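Cell division control protein 45 cdc45 putative (Entamoeba histolytica, PDB 6CC2) probably acts in eukaryotic DNA replication as the Cdc45 subunit of the Cdc45-MCM-GINS helicase, as its relatives do. Local coordinates at residues R66-K69 and E70-H74; Q375-F378 and W379-F382; F497-K500 and F501-A505; L437-R440 and F441-P444. All coordinates share one frame; numbering follows the deposited sequence.

Contact 1 (R66-K69 and E70-H74); sequences RVFK and ETIGH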
loop_
_atom_site.group_PDB
_atom_site.type_symbol
_atom_site.label_atom_id
_atom_site.label_comp_id
_atom_site.label_asym_id
_atom_site.label_seq_id
_atom_site.Cartn_x
_atom_site.Cartn_y
_atom_site.Cartn_z
ATOM N N ARG A 66 -14.210 -18.592 -2.342
ATOM C CA ARG A 66 -15.322 -18.820 -3.254
ATOM C C ARG A 66 -14.842 -19.037 -4.681
ATOM O O ARG A 66 -15.330 -19.938 -5.370
ATOM C CB ARG A 66 -16.296 -17.648 -3.178
ATOM C CG ARG A 66 -17.212 -17.711 -1.954
ATOM C CD ARG A 66 -18.293 -16.629 -1.990
ATOM N NE ARG A 66 -19.291 -16.815 -0.941
ATOM C CZ ARG A 66 -19.383 -16.087 0.170
ATOM N NH1 ARG A 66 -18.532 -15.093 0.407
ATOM N NH2 ARG A 66 -20.341 -16.354 1.051
ATOM N N VAL A 67 -13.897 -18.212 -5.152
ATOM C CA VAL A 67 -13.399 -18.392 -6.516
ATOM C C VAL A 67 -12.638 -19.707 -6.630
ATOM O O VAL A 67 -12.793 -20.447 -7.611
ATOM C CB VAL A 67 -12.520 -17.200 -6.939
ATOM C CG1 VAL A 67 -11.848 -17.485 -8.280
ATOM C CG2 VAL A 67 -13.333 -15.924 -6.993
ATOM N N PHE A 68 -11.789 -20.007 -5.638
ATOM C CA PHE A 68 -11.060 -21.272 -5.643
ATOM C C PHE A 68 -12.025 -22.443 -5.792
ATOM O O PHE A 68 -11.853 -23.295 -6.670
ATOM C CB PHE A 68 -10.229 -21.400 -4.371
ATOM C CG PHE A 68 -9.295 -22.599 -4.364
ATOM C CD1 PHE A 68 -8.039 -22.516 -4.941
ATOM C CD2 PHE A 68 -9.669 -23.780 -3.758
ATOM C CE1 PHE A 68 -7.179 -23.597 -4.918
ATOM C CE2 PHE A 68 -8.811 -24.876 -3.744
ATOM C CZ PHE A 68 -7.574 -24.778 -4.321
ATOM N N LYS A 69 -13.091 -22.462 -4.982
ATOM C CA LYS A 69 -14.044 -23.562 -5.046
ATOM C C LYS A 69 -14.724 -23.632 -6.412
ATOM O O LYS A 69 -14.921 -24.721 -6.961
ATOM C CB LYS A 69 -15.085 -23.421 -3.941
ATOM C CG LYS A 69 -16.072 -24.588 -3.898
ATOM C CD LYS A 69 -17.173 -24.364 -2.879
ATOM C CE LYS A 69 -18.082 -25.593 -2.787
ATOM N NZ LYS A 69 -19.251 -25.350 -1.905
ATOM N N GLU A 70 -15.098 -22.475 -6.975
ATOM C CA GLU A 70 -15.723 -22.452 -8.290
ATOM C C GLU A 70 -14.756 -22.881 -9.392
ATOM O O GLU A 70 -15.196 -23.386 -10.433
ATOM C CB GLU A 70 -16.266 -21.052 -8.587
ATOM C CG GLU A 70 -16.790 -20.858 -10.009
ATOM C CD GLU A 70 -17.979 -21.751 -10.336
ATOM O OE1 GLU A 70 -18.779 -22.042 -9.419
ATOM O OE2 GLU A 70 -18.110 -22.168 -11.509
ATOM N N THR A 71 -13.455 -22.700 -9.184
ATOM C CA THR A 71 -12.454 -22.973 -10.210
ATOM C C THR A 71 -12.003 -24.429 -10.206
ATOM O O THR A 71 -12.022 -25.090 -11.249
ATOM C CB THR A 71 -11.231 -22.072 -9.996
ATOM O OG1 THR A 71 -11.609 -20.698 -10.139
ATOM C CG2 THR A 71 -10.128 -22.408 -11.000
ATOM N N ILE A 72 -11.564 -24.928 -9.049
ATOM C CA ILE A 72 -10.965 -26.254 -8.977
ATOM C C ILE A 72 -11.971 -27.300 -9.427
ATOM O O ILE A 72 -13.110 -27.346 -8.946
ATOM C CB ILE A 72 -10.457 -26.518 -7.552
ATOM C CG1 ILE A 72 -9.408 -27.629 -7.558
ATOM C CG2 ILE A 72 -11.614 -26.885 -6.621
ATOM C CD1 ILE A 72 -8.546 -27.645 -6.315
ATOM N N GLY A 73 -11.553 -28.141 -10.374
ATOM C CA GLY A 73 -12.390 -29.190 -10.889
ATOM C C GLY A 73 -13.409 -28.766 -11.923
ATOM O O GLY A 73 -14.227 -29.604 -12.342
ATOM N N HIS A 74 -13.398 -27.502 -12.344
ATOM C CA HIS A 74 -14.365 -27.002 -13.308
ATOM C C HIS A 74 -13.726 -26.263 -14.473
ATOM O O HIS A 74 -14.454 -25.723 -15.314
ATOM C CB HIS A 74 -15.377 -26.078 -12.617
ATOM C CG HIS A 74 -16.131 -26.741 -11.507
ATOM N ND1 HIS A 74 -17.021 -27.773 -11.725
ATOM C CD2 HIS A 74 -16.124 -26.525 -10.171
ATOM C CE1 HIS A 74 -17.533 -28.160 -10.571
ATOM N NE2 HIS A 74 -17.006 -27.419 -9.612
#
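Val67 and Thr71 sit one helical turn apart and side by side, their side chains pointing the same way, with Val67 CG1 3.7 Å from Thr71 OG1. The threonine hydroxyl lies beside its own backbone N (chi1 -63°), which turns it back along the helix to donate to Val67 O at 2.8 Å, from well above the carbonyl plane. Thr71 N bonds to the same oxygen, also at 2.8 Å; the nitrogen lies nearly in line with the C=O, but its N-H is bent (131°) and shared weakly with Phe68 O. Two donors of one residue thus grip a single carbonyl. Gln26 of strand 24-29 also bonds the hydroxyl.

Phe68 and Ile72 are placed differently: the two side chains cross at a slant, and the phenyl tip, CZ, meets Ile72 CD1 at 3.6 Å. Ile72 N gives Phe68 O a nearly straight bond of 2.9 Å (178°). Val67, Phe68 and Thr71 all touch Tyr28. At Ile72 the chain leaves the helix, in a type II turn over Thr71 to His74, with Gly73 at positive phi and His74 N bonded to Thr71 O. The arrangement is the C-terminal end of a helix packed on the parallel sheet of an alpha/beta domain, here helix 61-71 leading into strand 77-83.

Contact 2 (Q375-F378 and W379-F382); sequences QQQF and WEGF. With EDO (1,2-ethanediol), chain F.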
loop_
_atom_site.group_PDB
_atom_site.type_symbol
_atom_site.label_atom_id
_atom_site.label_comp_id
_atom_site.label_asym_id
_atom_site.label_seq_id
_atom_site.Cartn_x
_atom_site.Cartn_y
_atom_site.Cartn_z
ATOM N N GLN A 375 -11.579 -5.775 -8.461
ATOM C CA GLN A 375 -11.542 -6.592 -9.673
ATOM C C GLN A 375 -11.219 -5.758 -10.907
ATOM O O GLN A 375 -10.490 -6.213 -11.798
ATOM C CB GLN A 375 -12.878 -7.313 -9.855
ATOM C CG GLN A 375 -13.099 -8.479 -8.914
ATOM C CD GLN A 375 -14.371 -9.257 -9.247
ATOM O OE1 GLN A 375 -15.232 -9.458 -8.392
ATOM N NE2 GLN A 375 -14.488 -9.697 -10.494
ATOM N N GLN A 376 -11.754 -4.543 -10.983
ATOM C CA GLN A 376 -11.452 -3.654 -12.100
ATOM C C GLN A 376 -10.181 -2.846 -11.863
ATOM O O GLN A 376 -9.356 -2.696 -12.776
ATOM C CB GLN A 376 -12.614 -2.692 -12.343
ATOM C CG GLN A 376 -13.937 -3.388 -12.635
ATOM C CD GLN A 376 -14.986 -2.448 -13.194
ATOM O OE1 GLN A 376 -15.803 -2.846 -14.023
ATOM N NE2 GLN A 376 -14.971 -1.195 -12.743
ATOM N N GLN A 377 -9.993 -2.337 -10.649
ATOM C CA GLN A 377 -8.877 -1.429 -10.411
ATOM C C GLN A 377 -7.541 -2.167 -10.469
ATOM O O GLN A 377 -6.524 -1.565 -10.792
ATOM C CB GLN A 377 -9.014 -0.715 -9.059
ATOM C CG GLN A 377 -10.168 0.306 -9.022
ATOM C CD GLN A 377 -10.170 1.237 -10.205
ATOM O OE1 GLN A 377 -9.351 2.157 -10.301
ATOM N NE2 GLN A 377 -11.075 0.996 -11.132
ATOM N N PHE A 378 -7.527 -3.474 -10.191
ATOM C CA PHE A 378 -6.298 -4.239 -10.408
ATOM C C PHE A 378 -5.749 -4.023 -11.822
ATOM O O PHE A 378 -4.546 -3.790 -11.999
ATOM C CB PHE A 378 -6.523 -5.724 -10.175
ATOM C CG PHE A 378 -5.430 -6.570 -10.751
ATOM C CD1 PHE A 378 -4.261 -6.765 -10.028
ATOM C CD2 PHE A 378 -5.554 -7.139 -12.008
ATOM C CE1 PHE A 378 -3.218 -7.514 -10.577
ATOM C CE2 PHE A 378 -4.544 -7.877 -12.548
ATOM C CZ PHE A 378 -3.375 -8.079 -11.844
ATOM N N TRP A 379 -6.621 -4.095 -12.832
ATOM C CA TRP A 379 -6.169 -3.981 -14.216
ATOM C C TRP A 379 -5.750 -2.566 -14.562
ATOM O O TRP A 379 -4.830 -2.372 -15.357
ATOM C CB TRP A 379 -7.267 -4.489 -15.163
ATOM C CG TRP A 379 -7.350 -5.970 -15.120
ATOM C CD1 TRP A 379 -8.357 -6.724 -14.604
ATOM C CD2 TRP A 379 -6.355 -6.891 -15.578
ATOM N NE1 TRP A 379 -8.058 -8.059 -14.720
ATOM C CE2 TRP A 379 -6.835 -8.190 -15.323
ATOM C CE3 TRP A 379 -5.095 -6.741 -16.178
ATOM C CZ2 TRP A 379 -6.108 -9.332 -15.654
ATOM C CZ3 TRP A 379 -4.380 -7.877 -16.507
ATOM C CH2 TRP A 379 -4.887 -9.151 -16.248
ATOM N N GLU A 380 -6.393 -1.564 -13.961
ATOM C CA GLU A 380 -5.934 -0.195 -14.138
ATOM C C GLU A 380 -4.538 -0.009 -13.560
ATOM O O GLU A 380 -3.702 0.695 -14.147
ATOM C CB GLU A 380 -6.919 0.777 -13.500
ATOM C CG GLU A 380 -8.305 0.763 -14.127
ATOM C CD GLU A 380 -8.286 1.175 -15.600
ATOM O OE1 GLU A 380 -7.472 2.047 -15.973
ATOM O OE2 GLU A 380 -9.081 0.618 -16.385
ATOM N N GLY A 381 -4.285 -0.582 -12.376
ATOM C CA GLY A 381 -2.966 -0.469 -11.775
ATOM C C GLY A 381 -1.911 -1.208 -12.579
ATOM O O GLY A 381 -0.798 -0.717 -12.757
ATOM N N PHE A 382 -2.253 -2.402 -13.062
ATOM C CA PHE A 382 -1.360 -3.179 -13.933
ATOM C C PHE A 382 -1.014 -2.409 -15.199
ATOM O O PHE A 382 0.150 -2.397 -15.632
ATOM C CB PHE A 382 -2.029 -4.510 -14.283
ATOM C CG PHE A 382 -1.232 -5.374 -15.225
ATOM C CD1 PHE A 382 -1.416 -5.273 -16.595
ATOM C CD2 PHE A 382 -0.313 -6.294 -14.741
ATOM C CE1 PHE A 382 -0.682 -6.052 -17.476
ATOM C CE2 PHE A 382 0.414 -7.104 -15.642
ATOM C CZ PHE A 382 0.229 -6.969 -16.984
HETATM C C1 EDO F . -16.297 -12.745 -10.789
HETATM O O1 EDO F . -16.529 -13.204 -12.127
HETATM C C2 EDO F . -17.375 -11.736 -10.407
HETATM O O2 EDO F . -17.256 -11.401 -9.023
HETATM O O HOH W 1 -10.559 -8.899 -12.793
HETATM O O HOH W 2 -10.357 -2.176 -15.524
#
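Gln376 O is approached by three donors: Trp379 N and Glu380 N, both through weak bonds, and a water at 3.0 Å that also donates to Glu380 OE2. The setting is the amphipathic helix 374-385, whose aromatic residues pack on helix 33-48 and strand 53-57 of the parallel-sheet domain. The stronger backbone bonds come just after, Gly381 N to Gln377 O and Phe382 N to Phe378 O, each 2.9 Å long.

The side-chain contact is a T-shaped pair between neighbours in sequence. Phe378 turns an edge to the face of the Trp379 indole, with ring planes at 80° and the phenyl centroid 4.8 Å from that of the five-membered ring. Phe378 CE2 leads, standing 3.5 Å above the indole plane over its centre, with CD2 close behind. The two first torsions make this possible: Phe378 has CG opposite its backbone N (chi1 164°), while Trp379 has CG swung beside its own (chi1 -74°), and the side chains cross. Tyr39 adds a second edge-to-face partner for Phe378, which is buried, whereas Trp379 lies at the surface. Farther along, Trp379 CZ3 sits over the rim of one face of the Phe382 ring.

On the polar side of the indole a water lies in the ring plane, accepting weakly from Trp379 NE1 and donating to Gln375 O at 2.9 Å. Beyond it, the Gln375 amide reaches an ethanediol, probably from the crystallisation liquor, whose O2 donates to Gln375 OE1 at 2.9 Å.

Contact 3 (F497-K500 and F501-A505); sequences FGAK and FTQTA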
loop_
_atom_site.group_PDB
_atom_site.type_symbol
_atom_site.label_atom_id
_atom_site.label_comp_id
_atom_site.label_asym_id
_atom_site.label_seq_id
_atom_site.Cartn_x
_atom_site.Cartn_y
_atom_site.Cartn_z
ATOM N N PHE A 497 -8.539 -7.284 16.743
ATOM C CA PHE A 497 -9.362 -6.165 16.303
ATOM C C PHE A 497 -10.481 -6.642 15.389
ATOM O O PHE A 497 -11.646 -6.266 15.566
ATOM C CB PHE A 497 -8.492 -5.118 15.600
ATOM C CG PHE A 497 -9.276 -3.980 15.024
ATOM C CD1 PHE A 497 -9.770 -2.995 15.847
ATOM C CD2 PHE A 497 -9.495 -3.892 13.657
ATOM C CE1 PHE A 497 -10.508 -1.932 15.321
ATOM C CE2 PHE A 497 -10.222 -2.845 13.121
ATOM C CZ PHE A 497 -10.722 -1.859 13.961
ATOM N N GLY A 498 -10.151 -7.499 14.424
ATOM C CA GLY A 498 -11.177 -8.023 13.549
ATOM C C GLY A 498 -12.175 -8.883 14.289
ATOM O O GLY A 498 -13.390 -8.801 14.045
ATOM N N ALA A 499 -11.685 -9.748 15.181
ATOM C CA ALA A 499 -12.592 -10.640 15.898
ATOM C C ALA A 499 -13.587 -9.830 16.719
ATOM O O ALA A 499 -14.800 -10.088 16.694
ATOM C CB ALA A 499 -11.802 -11.593 16.795
ATOM N N LYS A 500 -13.092 -8.824 17.446
ATOM C CA LYS A 500 -13.971 -8.094 18.349
ATOM C C LYS A 500 -14.861 -7.109 17.593
ATOM O O LYS A 500 -16.013 -6.890 17.992
ATOM C CB LYS A 500 -13.136 -7.382 19.426
ATOM C CG LYS A 500 -12.350 -8.354 20.333
ATOM C CD LYS A 500 -13.254 -9.405 20.945
ATOM C CE LYS A 500 -12.487 -10.402 21.817
ATOM N NZ LYS A 500 -13.387 -11.472 22.323
ATOM N N PHE A 501 -14.364 -6.512 16.513
ATOM C CA PHE A 501 -15.216 -5.671 15.688
ATOM C C PHE A 501 -16.374 -6.491 15.110
ATOM O O PHE A 501 -17.531 -6.044 15.115
ATOM C CB PHE A 501 -14.410 -5.034 14.560
ATOM C CG PHE A 501 -15.190 -4.020 13.747
ATOM C CD1 PHE A 501 -15.972 -4.427 12.678
ATOM C CD2 PHE A 501 -15.143 -2.673 14.064
ATOM C CE1 PHE A 501 -16.694 -3.494 11.934
ATOM C CE2 PHE A 501 -15.855 -1.743 13.328
ATOM C CZ PHE A 501 -16.644 -2.151 12.277
ATOM N N THR A 502 -16.084 -7.696 14.630
ATOM C CA THR A 502 -17.132 -8.510 14.029
ATOM C C THR A 502 -18.055 -9.092 15.092
ATOM O O THR A 502 -19.265 -9.179 14.883
ATOM C CB THR A 502 -16.533 -9.619 13.164
ATOM O OG1 THR A 502 -15.710 -10.476 13.941
ATOM C CG2 THR A 502 -15.734 -9.025 12.053
ATOM N N GLN A 503 -17.506 -9.472 16.250
ATOM C CA GLN A 503 -18.338 -9.957 17.346
ATOM C C GLN A 503 -19.310 -8.879 17.826
ATOM O O GLN A 503 -20.463 -9.189 18.170
ATOM C CB GLN A 503 -17.465 -10.450 18.499
ATOM C CG GLN A 503 -16.769 -11.776 18.225
ATOM C CD GLN A 503 -15.849 -12.208 19.357
ATOM O OE1 GLN A 503 -16.022 -11.800 20.506
ATOM N NE2 GLN A 503 -14.861 -13.037 19.033
ATOM N N THR A 504 -18.877 -7.615 17.838
ATOM C CA THR A 504 -19.780 -6.532 18.205
ATOM C C THR A 504 -20.939 -6.443 17.222
ATOM O O THR A 504 -22.113 -6.355 17.618
ATOM C CB THR A 504 -19.017 -5.201 18.266
ATOM O OG1 THR A 504 -17.933 -5.306 19.204
ATOM C CG2 THR A 504 -19.942 -4.086 18.679
ATOM N N ALA A 505 -20.620 -6.453 15.926
ATOM C CA ALA A 505 -21.673 -6.474 14.908
ATOM C C ALA A 505 -22.622 -7.643 15.112
ATOM O O ALA A 505 -23.847 -7.492 15.003
ATOM C CB ALA A 505 -21.052 -6.532 13.518
#
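Phe497 and Phe501 begin a run of regular backbone bonds in helix 494-508, which packs on strands 468-474 and 519-525 of the mixed sheet. Phe501 N donates to Phe497 O at 2.9 Å, and the pattern repeats from Thr502 to Gly498, Gln503 to Ala499 and Thr504 to Lys500.

Hydroxyls add a second layer of bonding. Thr502 OG1 stands between its backbone N and carbonyl carbon (chi1 60°), where it is 2.9 Å from both Gly498 O and Ala499 O; its one proton may serve either. Thr504 OG1 has a single target in this stretch, Lys500 O at 2.8 Å, and it reaches that oxygen from the face opposite to Thr504 N.

Apolar contact between the segments is slight. The two phenyl rings only approach, Phe497 CZ lying 4.5 Å from Phe501 CD2. Both rings touch Ile469, and Phe501 also meets the ring of Phe520. Tyr532 of helix 529-537 touches Phe501 and Thr504.

Charge enters through Lys500, which runs alongside Gln503 and points the same way. A bend at chi2 (-53°) carries its extended remainder along the glutamine, bringing Lys500 CD within 3.7 Å of Gln503 OE1. The ammonium bonds to Ser542 OG near the chain terminus, and Lys500 NZ also donates to Gln503 OE1 at 3.2 Å.

Contact 4 (L437-R440 and F441-P444); sequences LSIR and FKTP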
loop_
_atom_site.group_PDB
_atom_site.type_symbol
_atom_site.label_atom_id
_atom_site.label_comp_id
_atom_site.label_asym_id
_atom_site.label_seq_id
_atom_site.Cartn_x
_atom_site.Cartn_y
_atom_site.Cartn_z
ATOM N N LEU A 437 -19.363 17.771 6.423
ATOM C CA LEU A 437 -18.385 16.693 6.383
ATOM C C LEU A 437 -19.066 15.343 6.202
ATOM O O LEU A 437 -18.554 14.473 5.491
ATOM C CB LEU A 437 -17.544 16.684 7.656
ATOM C CG LEU A 437 -16.685 17.907 7.950
ATOM C CD1 LEU A 437 -15.827 17.632 9.181
ATOM C CD2 LEU A 437 -15.824 18.286 6.765
ATOM N N SER A 438 -20.231 15.159 6.826
ATOM C CA SER A 438 -20.914 13.870 6.791
ATOM C C SER A 438 -21.343 13.526 5.374
ATOM O O SER A 438 -21.152 12.397 4.913
ATOM C CB SER A 438 -22.142 13.909 7.718
ATOM O OG SER A 438 -21.742 13.990 9.072
ATOM N N ILE A 439 -21.933 14.491 4.671
ATOM C CA ILE A 439 -22.431 14.221 3.327
ATOM C C ILE A 439 -21.274 13.849 2.412
ATOM O O ILE A 439 -21.440 13.048 1.492
ATOM C CB ILE A 439 -23.224 15.438 2.803
ATOM C CG1 ILE A 439 -24.353 14.987 1.881
ATOM C CG2 ILE A 439 -22.313 16.402 2.073
ATOM C CD1 ILE A 439 -25.547 14.406 2.627
ATOM N N ARG A 440 -20.075 14.378 2.680
ATOM C CA ARG A 440 -18.920 14.114 1.828
ATOM C C ARG A 440 -18.257 12.763 2.085
ATOM O O ARG A 440 -17.584 12.237 1.190
ATOM C CB ARG A 440 -17.875 15.211 2.020
ATOM C CG ARG A 440 -18.322 16.584 1.513
ATOM C CD ARG A 440 -17.358 17.665 1.982
ATOM N NE ARG A 440 -15.970 17.271 1.768
ATOM C CZ ARG A 440 -14.923 17.886 2.303
ATOM N NH1 ARG A 440 -15.098 18.938 3.093
ATOM N NH2 ARG A 440 -13.696 17.445 2.049
ATOM N N PHE A 441 -18.426 12.189 3.270
ATOM C CA PHE A 441 -17.727 10.958 3.620
ATOM C C PHE A 441 -18.654 9.837 4.072
ATOM O O PHE A 441 -18.179 8.842 4.622
ATOM C CB PHE A 441 -16.678 11.243 4.701
ATOM C CG PHE A 441 -15.485 11.963 4.185
ATOM C CD1 PHE A 441 -14.420 11.259 3.626
ATOM C CD2 PHE A 441 -15.428 13.359 4.212
ATOM C CE1 PHE A 441 -13.320 11.928 3.112
ATOM C CE2 PHE A 441 -14.322 14.023 3.709
ATOM C CZ PHE A 441 -13.275 13.308 3.159
ATOM N N LYS A 442 -19.957 9.948 3.804
ATOM C CA LYS A 442 -20.888 8.917 4.248
ATOM C C LYS A 442 -20.841 7.652 3.401
ATOM O O LYS A 442 -21.377 6.625 3.827
ATOM C CB LYS A 442 -22.325 9.458 4.216
ATOM C CG LYS A 442 -22.794 9.954 2.848
ATOM C CD LYS A 442 -24.296 10.190 2.842
ATOM C CE LYS A 442 -24.787 10.686 1.492
ATOM N NZ LYS A 442 -26.281 10.742 1.442
ATOM N N THR A 443 -20.250 7.698 2.219
ATOM C CA THR A 443 -20.161 6.468 1.427
ATOM C C THR A 443 -19.004 5.613 1.928
ATOM O O THR A 443 -17.963 6.144 2.317
ATOM C CB THR A 443 -19.956 6.779 -0.054
ATOM O OG1 THR A 443 -18.673 7.392 -0.232
ATOM C CG2 THR A 443 -21.053 7.689 -0.581
ATOM N N PRO A 444 -19.142 4.284 1.916
ATOM C CA PRO A 444 -18.066 3.457 2.471
ATOM C C PRO A 444 -16.702 3.697 1.825
ATOM O O PRO A 444 -15.707 3.758 2.549
ATOM C CB PRO A 444 -18.565 2.023 2.219
ATOM C CG PRO A 444 -20.075 2.165 2.267
ATOM C CD PRO A 444 -20.352 3.493 1.591
HETATM O O HOH W 3 -19.178 10.017 0.453
#
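Phe441 sets one edge of its ring against the last turn of helix 435-441, CD2 lying 3.6 Å from Leu437 O, which is in the ring plane. Followed outward, its CB and CG lie beside the Arg440 peptide, with Arg440 O over one face of the ring. One atom beyond CD2, Phe441 CE2 is 3.9 Å from Arg440 NH2; the arginine runs alongside the phenyl and bends at chi3 (47°), its guanidinium turned 44° from the ring. Phe441 also touches Asn406 and Thr410 of helix 393-417 and Lys446 and Leu450 of helix 444-462.

The backbone is giving up its helical pattern here. Phe441 N bonds to Ser438 O at 3.2 Å, with only a weak bond to Leu437 O. A water then accepts from Thr443 N, the N-cap of the next helix, and donates weakly to Arg440 O. Lys442 runs beside Ile439, its NZ 3.9 Å from Ile439 CD1, with a weak, long ion pair to Asp474. The carbonyl at the ring edge would be favourable for the slightly positive aromatic hydrogens; between the two segments the side chains meet by packing, and the hydrogen bonds that join them are made by the backbone.

Overall arrangement
All four contacts are local turns of helix that mix buried and surface residues. Contacts 1 and 2 each leave four touching residues exposed while burying Phe68, Thr71 and Phe378 among others; contact 3 has none exposed and contact 4 one. Contacts 1 and 2 both lean on the parallel-sheet domain, their centres about 22 Å apart; contact 2 is nearer the centre of the chain and joins a later helix to that domain. Contact 3 packs on the mixed sheet, while contact 4 lies between two helices. Threonine hydroxyls reinforce carbonyls in contacts 1 and 3. Contact 2 relies on a T-shaped aromatic pair with water at its polar rim, contact 4 on a phenyl ring beside the last carbonyls of the helix.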